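Local coordinates for protein glutathione S-transferase (Xanthomonas axonopodis pv. citri, PDB 6NXV) that probably catalyses the conjugation of glutathione to electrophilic substrates, at residues 13-18 / 53-58. Sequence-based numbering, arbitrary orientation.
Sequences SNVRKA and GVVPTL
Pro56 turns the CB-CG-CD side of its ring toward the first turn of helix 13-25 and meets two consecutive residues there. At one end its CD lies 3.9 Å from CB of Asn14; at the other its CB packs 3.8 Å from CG2 of Val15, with the ring and the valine side chain running past each other in opposite directions. Between them, CG of Pro56 comes 4.1 Å from the backbone O of Asn14. Of the two Val15 methyls, CG2 does this touching: CG1 stands anti to the backbone N (chi1 180°), which leaves CG2 beside that N and facing the loop. The same methyl lies 3.7 Å from the carbonyl O of Val55, and Val15 CG2 meets Val55 CG1 more loosely, at 4.4 Å. The amide of Asn14 reaches Val55 only loosely, ND2 4.2 Å from CG1. Its OD1 accepts a bond from Lys17 NZ at 3.0 Å, with a C=O...N angle of 140° and the donor 33° off the carbonyl plane; this ties OD1 to its own helix and leaves ND2 as the amide atom turned toward Val55.

The contact joins the first helix of the thioredoxin-like domain to the loop leading into strand 57-60, and Ala18 and Lys17 carry the packing on to helix 68-79. In glutathione transferases the proline just before this strand is usually cis and adjoins the glutathione site; here the Val55-Pro56 peptide is built trans, with the CA atoms of Val55 and Pro56 3.8 Å apart.

No polar bond links helix and loop, consistent with van der Waals packing that is buried around Val15 and Pro56 and more exposed at Val55.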
ATOM      1  N   SER A  13      -1.890   5.867   3.003  1.00 41.40           N
ATOM      2  CA  SER A  13      -1.543   4.569   2.434  1.00 45.62           C
ATOM      3  C   SER A  13      -0.519   4.714   1.310  1.00 41.84           C
ATOM      4  O   SER A  13       0.408   3.901   1.194  1.00 40.60           O
ATOM      5  CB  SER A  13      -2.807   3.864   1.941  1.00 44.59           C
ATOM      6  OG  SER A  13      -3.731   3.691   3.010  1.00 51.89           O
ATOM      7  N   ASN A  14      -0.661   5.753   0.484  1.00 36.88           N
ATOM      8  CA  ASN A  14       0.330   6.013  -0.551  1.00 32.72           C
ATOM      9  C   ASN A  14       1.714   6.234   0.049  1.00 40.86           C
ATOM     10  O   ASN A  14       2.704   5.690  -0.448  1.00 43.48           O
ATOM     11  CB  ASN A  14      -0.090   7.222  -1.384  1.00 43.50           C
ATOM     12  CG  ASN A  14      -1.283   6.933  -2.281  1.00 42.38           C
ATOM     13  OD1 ASN A  14      -1.561   5.786  -2.620  1.00 36.96           O
ATOM     14  ND2 ASN A  14      -1.985   7.987  -2.679  1.00 46.08           N
ATOM     15  N   VAL A  15       1.809   7.029   1.118  1.00 36.53           N
ATOM     16  CA  VAL A  15       3.109   7.268   1.740  1.00 36.85           C
ATOM     17  C   VAL A  15       3.628   6.008   2.421  1.00 39.56           C
ATOM     18  O   VAL A  15       4.844   5.775   2.472  1.00 35.47           O
ATOM     19  CB  VAL A  15       3.025   8.460   2.714  1.00 41.93           C
ATOM     20  CG1 VAL A  15       4.368   8.709   3.368  1.00 39.22           C
ATOM     21  CG2 VAL A  15       2.566   9.706   1.988  1.00 37.41           C
ATOM     22  N   ARG A  16       2.733   5.179   2.955  1.00 37.77           N
ATOM     23  CA  ARG A  16       3.160   3.899   3.504  1.00 36.18           C
ATOM     24  C   ARG A  16       3.888   3.070   2.452  1.00 37.29           C
ATOM     25  O   ARG A  16       4.908   2.434   2.747  1.00 32.61           O
ATOM     26  CB  ARG A  16       1.953   3.139   4.059  1.00 37.77           C
ATOM     27  CG  ARG A  16       1.346   3.811   5.270  1.00 37.22           C
ATOM     28  CD  ARG A  16       0.253   2.978   5.883  1.00 43.33           C
ATOM     29  NE  ARG A  16      -0.124   3.462   7.209  1.00 42.51           N
ATOM     30  CZ  ARG A  16      -1.298   4.009   7.503  1.00 40.77           C
ATOM     31  NH1 ARG A  16      -2.225   4.142   6.564  1.00 44.28           N
ATOM     32  NH2 ARG A  16      -1.549   4.413   8.738  1.00 41.78           N
ATOM     33  N   LYS A  17       3.389   3.099   1.211  1.00 36.15           N
ATOM     34  CA  LYS A  17       4.019   2.381   0.106  1.00 34.45           C
ATOM     35  C   LYS A  17       5.477   2.787  -0.060  1.00 35.26           C
ATOM     36  O   LYS A  17       6.377   1.937  -0.072  1.00 31.69           O
ATOM     37  CB  LYS A  17       3.258   2.654  -1.192  1.00 34.93           C
ATOM     38  CG  LYS A  17       1.999   1.844  -1.384  1.00 33.43           C
ATOM     39  CD  LYS A  17       1.388   2.145  -2.735  1.00 32.50           C
ATOM     40  CE  LYS A  17       0.295   3.187  -2.655  1.00 38.77           C
ATOM     41  NZ  LYS A  17      -0.318   3.454  -3.992  1.00 37.12           N
ATOM     42  N   ALA A  18       5.726   4.090  -0.206  1.00 36.06           N
ATOM     43  CA  ALA A  18       7.092   4.564  -0.384  1.00 34.55           C
ATOM     44  C   ALA A  18       7.931   4.296   0.858  1.00 35.70           C
ATOM     45  O   ALA A  18       9.078   3.845   0.753  1.00 34.44           O
ATOM     46  CB  ALA A  18       7.097   6.054  -0.733  1.00 33.83           C
ATOM     47  N   GLY A  53       4.849  18.623  -3.435  1.00 84.81           N
ATOM     48  CA  GLY A  53       3.753  18.954  -4.325  1.00 84.77           C
ATOM     49  C   GLY A  53       2.671  17.900  -4.452  1.00 89.45           C
ATOM     50  O   GLY A  53       1.711  18.087  -5.202  1.00 97.56           O
ATOM     51  N   VAL A  54       2.778  16.789  -3.723  1.00 85.21           N
ATOM     52  CA  VAL A  54       1.780  15.719  -3.773  1.00 83.23           C
ATOM     53  C   VAL A  54       1.932  14.778  -2.587  1.00 76.54           C
ATOM     54  O   VAL A  54       2.886  14.881  -1.806  1.00 72.02           O
ATOM     55  CB  VAL A  54       1.822  14.911  -5.076  1.00 78.67           C
ATOM     56  N   VAL A  55       0.971  13.868  -2.450  1.00 76.18           N
ATOM     57  CA  VAL A  55       0.801  12.996  -1.291  1.00 69.77           C
ATOM     58  C   VAL A  55       2.156  12.405  -0.882  1.00 61.82           C
ATOM     59  O   VAL A  55       2.711  12.870   0.125  1.00 74.44           O
ATOM     60  CB  VAL A  55      -0.277  11.936  -1.602  1.00 71.07           C
ATOM     61  CG1 VAL A  55      -0.869  11.293  -0.340  1.00 73.33           C
ATOM     62  CG2 VAL A  55      -1.395  12.548  -2.465  1.00 76.81           C
ATOM     63  N   PRO A  56       2.793  11.456  -1.607  1.00 47.48           N
ATOM     64  CA  PRO A  56       4.243  11.329  -1.406  1.00 47.62           C
ATOM     65  C   PRO A  56       5.077  11.972  -2.511  1.00 59.82           C
ATOM     66  O   PRO A  56       4.744  11.891  -3.700  1.00 54.71           O
ATOM     67  CB  PRO A  56       4.461   9.812  -1.325  1.00 38.70           C
ATOM     68  CG  PRO A  56       3.476   9.284  -2.240  1.00 44.47           C
ATOM     69  CD  PRO A  56       2.289  10.240  -2.275  1.00 55.88           C
ATOM     70  N   THR A  57       6.177  12.611  -2.125  1.00 55.53           N
ATOM     71  CA  THR A  57       7.139  13.166  -3.068  1.00 47.35           C
ATOM     72  C   THR A  57       8.500  12.567  -2.761  1.00 52.29           C
ATOM     73  O   THR A  57       9.025  12.743  -1.656  1.00 56.94           O
ATOM     74  CB  THR A  57       7.179  14.689  -2.981  1.00 48.78           C
ATOM     75  OG1 THR A  57       5.852  15.201  -3.132  1.00 59.06           O
ATOM     76  CG2 THR A  57       8.060  15.258  -4.069  1.00 51.71           C
ATOM     77  N   LEU A  58       9.053  11.832  -3.718  1.00 46.26           N
ATOM     78  CA  LEU A  58      10.358  11.206  -3.562  1.00 49.39           C
ATOM     79  C   LEU A  58      11.381  12.019  -4.340  1.00 50.98           C
ATOM     80  O   LEU A  58      11.301  12.107  -5.571  1.00 54.09           O
ATOM     81  CB  LEU A  58      10.340   9.758  -4.054  1.00 49.44           C
ATOM     82  CG  LEU A  58      11.559   8.882  -3.741  1.00 43.15           C
ATOM     83  CD1 LEU A  58      12.626   8.994  -4.812  1.00 45.75           C
ATOM     84  CD2 LEU A  58      12.133   9.249  -2.408  1.00 45.96           C
TER